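Local coordinates for protein nucleoporin NUP116 (Candida glabrata, PDB 3NF5) that probably serves as a structural constituent of the nuclear pore complex, its C-terminal domain being the part that targets it to the pore, at residues T24-S29 / I60-I65; E37-G42 / D53-S58; L78-N81 / V86-K89. All blocks are in the same frame, centred on the assembly; numbering follows the deposited sequence.

Interaction 1: residues T24-S29 / I60-I65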
ATOM      1  N   THR A  24     -18.950   3.313  -6.124  1.00 25.46           N
ATOM      2  CA  THR A  24     -19.608   3.510  -4.830  1.00 24.77           C
ATOM      3  C   THR A  24     -19.222   4.832  -4.153  1.00 24.10           C
ATOM      4  O   THR A  24     -20.116   5.591  -3.728  1.00 23.98           O
ATOM      5  CB  THR A  24     -19.306   2.368  -3.878  1.00 25.13           C
ATOM      6  OG1 THR A  24     -19.878   1.193  -4.430  1.00 24.91           O
ATOM      7  CG2 THR A  24     -19.890   2.631  -2.519  1.00 25.14           C
ATOM      8  N   LEU A  25     -17.912   5.126  -4.144  1.00 22.19           N
ATOM      9  CA  LEU A  25     -17.358   6.319  -3.494  1.00 21.94           C
ATOM     10  C   LEU A  25     -17.827   7.619  -4.180  1.00 22.16           C
ATOM     11  O   LEU A  25     -18.104   8.617  -3.519  1.00 22.13           O
ATOM     12  CB  LEU A  25     -15.837   6.249  -3.457  1.00 21.38           C
ATOM     13  CG  LEU A  25     -15.116   5.167  -2.607  1.00 20.81           C
ATOM     14  CD1 LEU A  25     -13.647   5.170  -2.990  1.00 17.52           C
ATOM     15  CD2 LEU A  25     -15.211   5.451  -1.112  1.00 20.39           C
ATOM     16  N   ALA A  26     -17.976   7.566  -5.500  1.00 23.39           N
ATOM     17  CA  ALA A  26     -18.511   8.695  -6.287  1.00 23.61           C
ATOM     18  C   ALA A  26     -19.940   8.995  -5.919  1.00 23.94           C
ATOM     19  O   ALA A  26     -20.331  10.116  -6.051  1.00 25.18           O
ATOM     20  CB  ALA A  26     -18.406   8.413  -7.877  1.00 23.44           C
ATOM     21  N   THR A  27     -20.720   8.017  -5.464  1.00 24.81           N
ATOM     22  CA  THR A  27     -22.126   8.261  -5.143  1.00 25.14           C
ATOM     23  C   THR A  27     -22.364   8.830  -3.765  1.00 24.29           C
ATOM     24  O   THR A  27     -23.479   9.296  -3.476  1.00 24.68           O
ATOM     25  CB  THR A  27     -22.950   6.980  -5.218  1.00 25.90           C
ATOM     26  OG1 THR A  27     -22.562   6.071  -4.148  1.00 30.71           O
ATOM     27  CG2 THR A  27     -22.753   6.345  -6.582  1.00 29.07           C
ATOM     28  N   LEU A  28     -21.346   8.797  -2.916  1.00 21.98           N
ATOM     29  CA  LEU A  28     -21.494   9.233  -1.526  1.00 21.94           C
ATOM     30  C   LEU A  28     -21.799  10.731  -1.411  1.00 20.49           C
ATOM     31  O   LEU A  28     -21.196  11.558  -2.087  1.00 19.86           O
ATOM     32  CB  LEU A  28     -20.253   8.896  -0.725  1.00 20.17           C
ATOM     33  CG  LEU A  28     -20.012   7.398  -0.553  1.00 21.63           C
ATOM     34  CD1 LEU A  28     -18.706   7.250   0.280  1.00 18.67           C
ATOM     35  CD2 LEU A  28     -21.202   6.664   0.108  1.00 22.28           C
ATOM     36  N   SER A  29     -22.682  11.076  -0.501  1.00 21.05           N
ATOM     37  CA  SER A  29     -22.937  12.511  -0.166  1.00 21.34           C
ATOM     38  C   SER A  29     -21.714  13.146   0.474  1.00 21.22           C
ATOM     39  O   SER A  29     -20.821  12.410   0.936  1.00 20.57           O
ATOM     40  CB  SER A  29     -24.053  12.628   0.828  1.00 21.69           C
ATOM     41  OG  SER A  29     -23.640  12.116   2.111  1.00 23.41           O
ATOM     42  N   ILE A  60     -10.746  14.961  -3.100  1.00 26.69           N
ATOM     43  CA  ILE A  60      -9.771  14.092  -3.737  1.00 26.25           C
ATOM     44  C   ILE A  60     -10.346  13.495  -5.012  1.00 26.80           C
ATOM     45  O   ILE A  60     -11.392  12.842  -4.953  1.00 27.27           O
ATOM     46  CB  ILE A  60      -9.410  12.958  -2.823  1.00 26.38           C
ATOM     47  CG1 ILE A  60      -8.753  13.518  -1.560  1.00 27.78           C
ATOM     48  CG2 ILE A  60      -8.471  11.977  -3.544  1.00 24.79           C
ATOM     49  CD1 ILE A  60      -8.110  12.425  -0.685  1.00 26.51           C
ATOM     50  N   PRO A  61      -9.693  13.726  -6.175  1.00 26.62           N
ATOM     51  CA  PRO A  61     -10.201  13.091  -7.399  1.00 27.20           C
ATOM     52  C   PRO A  61     -10.031  11.590  -7.308  1.00 27.26           C
ATOM     53  O   PRO A  61      -8.911  11.090  -7.204  1.00 27.46           O
ATOM     54  CB  PRO A  61      -9.326  13.662  -8.513  1.00 27.16           C
ATOM     55  CG  PRO A  61      -8.733  14.904  -7.950  1.00 25.06           C
ATOM     56  CD  PRO A  61      -8.623  14.683  -6.463  1.00 27.27           C
ATOM     57  N   LEU A  62     -11.135  10.888  -7.325  1.00 28.10           N
ATOM     58  CA  LEU A  62     -11.104   9.482  -6.993  1.00 28.63           C
ATOM     59  C   LEU A  62     -10.083   8.669  -7.854  1.00 28.12           C
ATOM     60  O   LEU A  62      -9.398   7.798  -7.345  1.00 27.68           O
ATOM     61  CB  LEU A  62     -12.493   8.923  -7.099  1.00 28.75           C
ATOM     62  CG  LEU A  62     -13.474   9.506  -6.100  1.00 30.46           C
ATOM     63  CD1 LEU A  62     -14.859   9.073  -6.453  1.00 34.26           C
ATOM     64  CD2 LEU A  62     -13.120   9.136  -4.664  1.00 29.43           C
ATOM     65  N   GLY A  63      -9.974   8.987  -9.141  1.00 26.93           N
ATOM     66  CA  GLY A  63      -9.050   8.285 -10.018  1.00 25.93           C
ATOM     67  C   GLY A  63      -7.569   8.511  -9.706  1.00 25.11           C
ATOM     68  O   GLY A  63      -6.701   7.822 -10.270  1.00 25.98           O
ATOM     69  N   SER A  64      -7.255   9.474  -8.842  1.00 23.23           N
ATOM     70  CA  SER A  64      -5.876   9.664  -8.405  1.00 22.84           C
ATOM     71  C   SER A  64      -5.448   8.811  -7.234  1.00 21.66           C
ATOM     72  O   SER A  64      -4.273   8.817  -6.917  1.00 20.53           O
ATOM     73  CB  SER A  64      -5.576  11.112  -8.082  1.00 24.12           C
ATOM     74  OG  SER A  64      -6.146  11.501  -6.843  1.00 26.34           O
ATOM     75  N   ILE A  65      -6.371   8.080  -6.579  1.00 20.01           N
ATOM     76  CA  ILE A  65      -5.991   7.362  -5.400  1.00 19.99           C
ATOM     77  C   ILE A  65      -5.081   6.167  -5.741  1.00 19.72           C
ATOM     78  O   ILE A  65      -3.922   6.104  -5.272  1.00 19.54           O
ATOM     79  CB  ILE A  65      -7.211   6.882  -4.567  1.00 19.06           C
ATOM     80  CG1 ILE A  65      -8.074   8.057  -4.120  1.00 19.85           C
ATOM     81  CG2 ILE A  65      -6.707   6.062  -3.355  1.00 21.45           C
ATOM     82  CD1 ILE A  65      -9.357   7.630  -3.445  1.00 17.93           C
TER

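Interaction 2: residues E37-G42 / D53-S58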
ATOM      1  N   GLU A  37     -15.466   4.277   5.697  1.00 16.35           N
ATOM      2  CA  GLU A  37     -14.919   3.163   6.471  1.00 17.79           C
ATOM      3  C   GLU A  37     -14.358   1.994   5.664  1.00 15.64           C
ATOM      4  O   GLU A  37     -14.728   1.771   4.520  1.00 17.21           O
ATOM      5  CB  GLU A  37     -16.002   2.633   7.434  1.00 18.94           C
ATOM      6  N   ASN A  38     -13.449   1.274   6.288  1.00 16.91           N
ATOM      7  CA  ASN A  38     -12.790   0.090   5.719  1.00 17.34           C
ATOM      8  C   ASN A  38     -12.275   0.336   4.299  1.00 18.20           C
ATOM      9  O   ASN A  38     -12.429  -0.565   3.437  1.00 18.72           O
ATOM     10  CB  ASN A  38     -13.727  -1.137   5.708  1.00 19.82           C
ATOM     11  CG  ASN A  38     -14.174  -1.513   7.118  1.00 21.54           C
ATOM     12  OD1 ASN A  38     -13.548  -1.116   8.094  1.00 26.11           O
ATOM     13  ND2 ASN A  38     -15.253  -2.255   7.221  1.00 29.60           N
ATOM     14  N   LEU A  39     -11.760   1.543   4.044  1.00 15.89           N
ATOM     15  CA  LEU A  39     -11.087   1.809   2.744  1.00 15.53           C
ATOM     16  C   LEU A  39      -9.811   0.902   2.573  1.00 14.78           C
ATOM     17  O   LEU A  39      -8.932   0.811   3.456  1.00 13.19           O
ATOM     18  CB  LEU A  39     -10.739   3.296   2.536  1.00 14.38           C
ATOM     19  CG  LEU A  39      -9.962   3.782   1.294  1.00 15.94           C
ATOM     20  CD1 LEU A  39     -10.909   3.600   0.154  1.00 18.91           C
ATOM     21  CD2 LEU A  39      -9.507   5.225   1.315  1.00 16.52           C
ATOM     22  N   VAL A  40      -9.746   0.279   1.398  1.00 15.48           N
ATOM     23  CA  VAL A  40      -8.643  -0.615   1.024  1.00 15.62           C
ATOM     24  C   VAL A  40      -8.163  -0.206  -0.324  1.00 14.57           C
ATOM     25  O   VAL A  40      -8.953  -0.123  -1.292  1.00 14.35           O
ATOM     26  CB  VAL A  40      -9.033  -2.124   0.987  1.00 16.25           C
ATOM     27  CG1 VAL A  40      -7.845  -2.936   0.676  1.00 16.67           C
ATOM     28  CG2 VAL A  40      -9.643  -2.567   2.328  1.00 16.77           C
ATOM     29  N   VAL A  41      -6.860   0.068  -0.417  1.00 13.76           N
ATOM     30  CA  VAL A  41      -6.279   0.323  -1.727  1.00 14.74           C
ATOM     31  C   VAL A  41      -5.142  -0.698  -1.868  1.00 13.92           C
ATOM     32  O   VAL A  41      -4.198  -0.666  -1.066  1.00 13.31           O
ATOM     33  CB  VAL A  41      -5.730   1.757  -1.858  1.00 13.56           C
ATOM     34  CG1 VAL A  41      -5.088   2.038  -3.319  1.00 15.96           C
ATOM     35  CG2 VAL A  41      -6.790   2.854  -1.467  1.00 15.07           C
ATOM     36  N   GLY A  42      -5.164  -1.552  -2.901  1.00 13.35           N
ATOM     37  CA  GLY A  42      -4.065  -2.498  -3.055  1.00 13.56           C
ATOM     38  C   GLY A  42      -3.560  -2.686  -4.486  1.00 16.35           C
ATOM     39  O   GLY A  42      -4.188  -2.251  -5.471  1.00 15.41           O
ATOM     40  N   ASP A  53      -9.067   3.730  10.541  1.00 19.09           N
ATOM     41  CA  ASP A  53     -10.085   4.708  10.889  1.00 21.19           C
ATOM     42  C   ASP A  53     -10.848   5.177   9.673  1.00 20.63           C
ATOM     43  O   ASP A  53     -10.319   5.078   8.555  1.00 22.16           O
ATOM     44  CB  ASP A  53      -9.410   5.886  11.516  1.00 21.25           C
ATOM     45  CG  ASP A  53      -8.819   5.569  12.914  1.00 23.66           C
ATOM     46  OD1 ASP A  53      -9.367   4.714  13.674  1.00 29.84           O
ATOM     47  OD2 ASP A  53      -7.759   6.177  13.184  1.00 30.74           O
ATOM     48  N   PRO A  54     -12.026   5.820   9.873  1.00 21.63           N
ATOM     49  CA  PRO A  54     -12.648   6.570   8.763  1.00 21.03           C
ATOM     50  C   PRO A  54     -11.704   7.540   8.029  1.00 20.89           C
ATOM     51  O   PRO A  54     -10.942   8.273   8.649  1.00 19.75           O
ATOM     52  CB  PRO A  54     -13.766   7.352   9.441  1.00 23.39           C
ATOM     53  CG  PRO A  54     -14.036   6.636  10.736  1.00 23.80           C
ATOM     54  CD  PRO A  54     -12.720   6.060  11.159  1.00 21.73           C
ATOM     55  N   VAL A  55     -11.806   7.571   6.701  1.00 19.21           N
ATOM     56  CA  VAL A  55     -11.037   8.468   5.866  1.00 20.26           C
ATOM     57  C   VAL A  55     -11.946   9.563   5.238  1.00 19.59           C
ATOM     58  O   VAL A  55     -13.061   9.271   4.810  1.00 19.87           O
ATOM     59  CB  VAL A  55     -10.281   7.584   4.838  1.00 19.88           C
ATOM     60  CG1 VAL A  55      -9.810   8.311   3.798  1.00 22.50           C
ATOM     61  CG2 VAL A  55      -9.110   6.895   5.597  1.00 18.64           C
ATOM     62  N   ASP A  56     -11.466  10.810   5.230  1.00 17.97           N
ATOM     63  CA  ASP A  56     -12.162  11.917   4.559  1.00 19.05           C
ATOM     64  C   ASP A  56     -11.645  12.037   3.152  1.00 16.43           C
ATOM     65  O   ASP A  56     -10.531  12.504   2.949  1.00 18.11           O
ATOM     66  CB  ASP A  56     -11.905  13.215   5.361  1.00 19.97           C
ATOM     67  CG  ASP A  56     -12.510  14.436   4.722  1.00 21.98           C
ATOM     68  OD1 ASP A  56     -13.156  14.314   3.669  1.00 26.66           O
ATOM     69  OD2 ASP A  56     -12.354  15.543   5.288  1.00 29.55           O
ATOM     70  N   LEU A  57     -12.381  11.545   2.176  1.00 17.49           N
ATOM     71  CA  LEU A  57     -11.978  11.700   0.774  1.00 18.60           C
ATOM     72  C   LEU A  57     -12.519  12.973   0.039  1.00 20.91           C
ATOM     73  O   LEU A  57     -12.491  13.029  -1.218  1.00 21.95           O
ATOM     74  CB  LEU A  57     -12.362  10.436   0.019  1.00 18.69           C
ATOM     75  CG  LEU A  57     -11.781   9.088   0.495  1.00 18.43           C
ATOM     76  CD1 LEU A  57     -12.353   8.009  -0.423  1.00 18.76           C
ATOM     77  CD2 LEU A  57     -10.269   9.180   0.409  1.00 17.75           C
ATOM     78  N   SER A  58     -12.997  13.993   0.777  1.00 21.94           N
ATOM     79  CA  SER A  58     -13.651  15.132   0.132  1.00 23.03           C
ATOM     80  C   SER A  58     -12.643  15.747  -0.783  1.00 23.13           C
ATOM     81  O   SER A  58     -11.517  15.898  -0.364  1.00 23.06           O
ATOM     82  CB  SER A  58     -14.028  16.277   1.104  1.00 23.22           C
ATOM     83  OG  SER A  58     -14.541  15.864   2.330  1.00 28.08           O
TER
HETATM   84  O   HOH W   1     -11.337   3.791   6.013  1.00 14.92           O

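Interaction 3: residues L78-N81 / V86-K89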
ATOM      1  N   LEU A  78       4.970   3.886  -1.526  1.00 19.32           N
ATOM      2  CA  LEU A  78       5.111   5.314  -1.778  1.00 19.56           C
ATOM      3  C   LEU A  78       3.738   5.962  -1.621  1.00 20.42           C
ATOM      4  O   LEU A  78       2.823   5.701  -2.408  1.00 19.03           O
ATOM      5  CB  LEU A  78       5.578   5.518  -3.194  1.00 20.10           C
ATOM      6  CG  LEU A  78       6.895   4.795  -3.610  1.00 22.05           C
ATOM      7  CD1 LEU A  78       7.216   5.031  -5.114  1.00 21.06           C
ATOM      8  CD2 LEU A  78       8.134   5.089  -2.675  1.00 21.49           C
ATOM      9  N   LEU A  79       3.587   6.776  -0.594  1.00 20.47           N
ATOM     10  CA  LEU A  79       2.310   7.440  -0.336  1.00 21.06           C
ATOM     11  C   LEU A  79       2.467   8.951  -0.618  1.00 21.48           C
ATOM     12  O   LEU A  79       3.404   9.575  -0.115  1.00 20.67           O
ATOM     13  CB  LEU A  79       1.928   7.191   1.105  1.00 20.98           C
ATOM     14  CG  LEU A  79       1.835   5.733   1.539  1.00 20.98           C
ATOM     15  CD1 LEU A  79       1.601   5.625   3.068  1.00 20.09           C
ATOM     16  CD2 LEU A  79       0.766   4.917   0.698  1.00 20.54           C
ATOM     17  N   TYR A  80       1.536   9.528  -1.388  1.00 22.56           N
ATOM     18  CA  TYR A  80       1.597  10.938  -1.781  1.00 23.42           C
ATOM     19  C   TYR A  80       2.960  11.332  -2.351  1.00 25.31           C
ATOM     20  O   TYR A  80       3.429  12.426  -2.132  1.00 25.39           O
ATOM     21  CB  TYR A  80       1.264  11.832  -0.592  1.00 23.44           C
ATOM     22  CG  TYR A  80      -0.211  12.031  -0.420  1.00 22.33           C
ATOM     23  CD1 TYR A  80      -1.040  10.978  -0.075  1.00 22.82           C
ATOM     24  CD2 TYR A  80      -0.765  13.269  -0.573  1.00 22.00           C
ATOM     25  CE1 TYR A  80      -2.362  11.154   0.064  1.00 18.82           C
ATOM     26  CE2 TYR A  80      -2.105  13.456  -0.398  1.00 22.68           C
ATOM     27  CZ  TYR A  80      -2.887  12.399  -0.070  1.00 21.28           C
ATOM     28  OH  TYR A  80      -4.198  12.631   0.069  1.00 22.86           O
ATOM     29  N   ASN A  81       3.571  10.448  -3.126  1.00 26.47           N
ATOM     30  CA  ASN A  81       4.942  10.660  -3.604  1.00 26.92           C
ATOM     31  C   ASN A  81       5.022  11.781  -4.630  1.00 28.43           C
ATOM     32  O   ASN A  81       6.088  12.345  -4.830  1.00 29.82           O
ATOM     33  CB  ASN A  81       5.422   9.336  -4.226  1.00 26.81           C
ATOM     34  CG  ASN A  81       6.936   9.231  -4.368  1.00 29.72           C
ATOM     35  OD1 ASN A  81       7.446   9.100  -5.493  1.00 28.71           O
ATOM     36  ND2 ASN A  81       7.636   9.152  -3.245  1.00 29.22           N
ATOM     37  N   VAL A  86       1.001  17.119   2.256  1.00 28.47           N
ATOM     38  CA  VAL A  86      -0.013  16.094   2.646  1.00 28.67           C
ATOM     39  C   VAL A  86      -0.883  16.707   3.709  1.00 28.23           C
ATOM     40  O   VAL A  86      -0.457  17.645   4.348  1.00 27.71           O
ATOM     41  CB  VAL A  86       0.680  14.797   3.227  1.00 28.79           C
ATOM     42  CG1 VAL A  86       1.640  14.211   2.229  1.00 28.88           C
ATOM     43  CG2 VAL A  86       1.370  15.102   4.527  1.00 28.91           C
ATOM     44  N   PRO A  87      -2.093  16.170   3.940  1.00 28.36           N
ATOM     45  CA  PRO A  87      -2.926  16.770   4.950  1.00 28.34           C
ATOM     46  C   PRO A  87      -2.413  16.621   6.379  1.00 29.01           C
ATOM     47  O   PRO A  87      -1.520  15.820   6.660  1.00 28.14           O
ATOM     48  CB  PRO A  87      -4.280  16.060   4.799  1.00 28.27           C
ATOM     49  CG  PRO A  87      -4.069  14.884   3.970  1.00 29.08           C
ATOM     50  CD  PRO A  87      -2.685  14.959   3.350  1.00 29.71           C
ATOM     51  N   GLU A  88      -3.008  17.401   7.268  1.00 28.98           N
ATOM     52  CA  GLU A  88      -2.727  17.336   8.689  1.00 30.20           C
ATOM     53  C   GLU A  88      -3.067  15.942   9.272  1.00 30.61           C
ATOM     54  O   GLU A  88      -4.016  15.263   8.815  1.00 28.62           O
ATOM     55  CB  GLU A  88      -3.532  18.449   9.429  1.00 31.19           C
ATOM     56  N   LYS A  89      -2.306  15.533  10.290  1.00 31.69           N
ATOM     57  CA  LYS A  89      -2.594  14.300  11.041  1.00 32.45           C
ATOM     58  C   LYS A  89      -4.039  14.226  11.396  1.00 32.51           C
ATOM     59  O   LYS A  89      -4.608  15.181  11.962  1.00 33.07           O
ATOM     60  CB  LYS A  89      -1.776  14.194  12.329  1.00 33.04           C
ATOM     61  CG  LYS A  89      -0.467  13.488  12.149  1.00 35.95           C
ATOM     62  CD  LYS A  89       0.550  13.767  13.278  1.00 41.25           C
ATOM     63  CE  LYS A  89      -0.076  13.700  14.672  1.00 42.75           C
ATOM     64  NZ  LYS A  89       0.947  13.445  15.734  1.00 46.35           N
TER

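Interaction 1: residues T24-S29 / I60-I65
Leu-62 reaches Leu-25 and Ala-26 of helix 22-27 from the loop between strand 47-51 and helix 65-69. Two residues before it, Ile-60 packs on Leu-69 of helix 65-69. Pro-61 follows and starts a type I beta turn. Its carbonyl oxygen is gripped twice by Ser-64, through the backbone N at 2.8 Å and through OG, also at 2.8 Å from Pro-61 O, with the hydroxyl lying in the carbonyl plane. Leu-62 takes the second position of the turn and points its side chain at Leu-25 and Ala-26, a chi1 of -65° sending CG toward the helix. CD1 lies on the backbone, 3.6 Å from Ala-26 N, and also touches the methyl, 3.9 Å from Ala-26 CB. CD2 takes the neighbouring residue, 4.1 Å from Leu-25 CB. This is plain apolar packing in the Nup98-type autopeptidase family domain, joining an early helix to the loop that leads from strand 47-51 into helix 65-69. Beyond CB, the Leu-25 side chain is buried against Ile-18 and Val-36. Past Gly-63 and Ser-64 the chain enters helix 65-69 through Ile-65, whose backbone N donates to Leu-62 O at 3.1 Å and whose side chain rests, like that of Leu-25, on Ile-18 of strand 16-19.

Interaction 2: residues E37-G42 / D53-S58
A chi1 of 176° swings CG of Leu-39 away from its own amide nitrogen, toward Val-55 and Leu-57, while Leu-57 holds its own CG beside its backbone N (chi1 -59°) and extends to meet it. A single methyl of Leu-39 makes both contacts. CD2 lies 4.0 Å from Val-55 CG1, the two side chains crossing at about a right angle, and the same Leu-39 CD2 is 4.1 Å from Leu-57 CD2, where the leucines reach toward each other tip to tip. The three side chains form a small buried apolar cluster between the segments. A water lies between backbone polar groups nearby: it accepts from Leu-39 N at 3.0 Å and can donate to Asp-53 O, also at 3.0 Å from the water oxygen, though other acceptors compete for its protons. Further along 53-58, an Asx turn shapes the chain just after Val-55: Ser-58 N donates to Asp-56 OD1 at 2.9 Å with an N-H...O angle of 163°, on the anti side of the carboxylate and well out of its plane. The turn brackets Leu-57. Segment 37-42 runs into the first strand of the beta hairpin 40-43/47-51, and 53-58 follows its second. Leu-39 pairs through its backbone with Phe-51 and rests on Ile-18 of strand 16-19. On the other side of the contact, Val-55 bonds through its backbone to Val-36 and packs on Leu-93 and Val-95, and Leu-57 touches Ile-33 of helix 30-33.

Interaction 3: residues L78-N81 / V86-K89
Just past the end of strand 76-79, the second strand of a small two-stranded antiparallel sheet, Tyr-80 meets Val-86 and Pro-87 of the loop between strands 76-79 and 97-101. Tyr-80 takes up a left-handed backbone conformation (phi 50°, psi 39°), and there the chain leaves its extended course, at the residue that makes the contact. Val-86 supplies one methyl: CG1 lies 3.7 Å from Tyr-80 CB and 3.8 Å from Tyr-80 CD2, filling the corner where the ring joins its stem. CG1 is placed beside the backbone N of the valine by a chi1 of -58°, which leaves CG2 in the crowded position between N and the carbonyl carbon. Pro-87 comes in farther out along the ring, its CD 4.1 Å from Tyr-80 CE2, with the two side chains crossing at about a right angle. Both loop residues thus line the CD2-CE2 side of the tyrosine, each approaching the ring obliquely. The contact is a superficial one, and all three residues also touch crystal neighbours, which may bear on the details of the loop. Leu-156, close to the end of the modelled chain, packs on both Tyr-80 and Pro-87, and Pro-87 O accepts from Asn-94 ND2. Strand 76-79 pairs with strand 70-73, Leu-78 bonding to Val-71 through the backbone, and Tyr-80 bonds likewise to Leu-69 of helix 65-69.

In the fold
Interaction 2 is nested within the chain loop that interaction 1 closes, and the two share one apolar core, their centres about 10 Å apart. Ile-65 CG2 touches Val-41 CG2 at 3.7 Å, and Leu-25 CD2 lies 3.9 Å from Leu-57 CD1. Glycerol, probably from the crystallisation liquor, lies near both contacts: about 5 Å from the side chain of Leu-25, and hydrogen-bonded to Glu-37 N. Interaction 3 follows later in the chain. Its centre is about 17 Å from that of interaction 1, yet Ile-60 CD1 reaches Tyr-80 OH at 4.0 Å; from interaction 2 it stays apart, about 7 Å between nearest atoms.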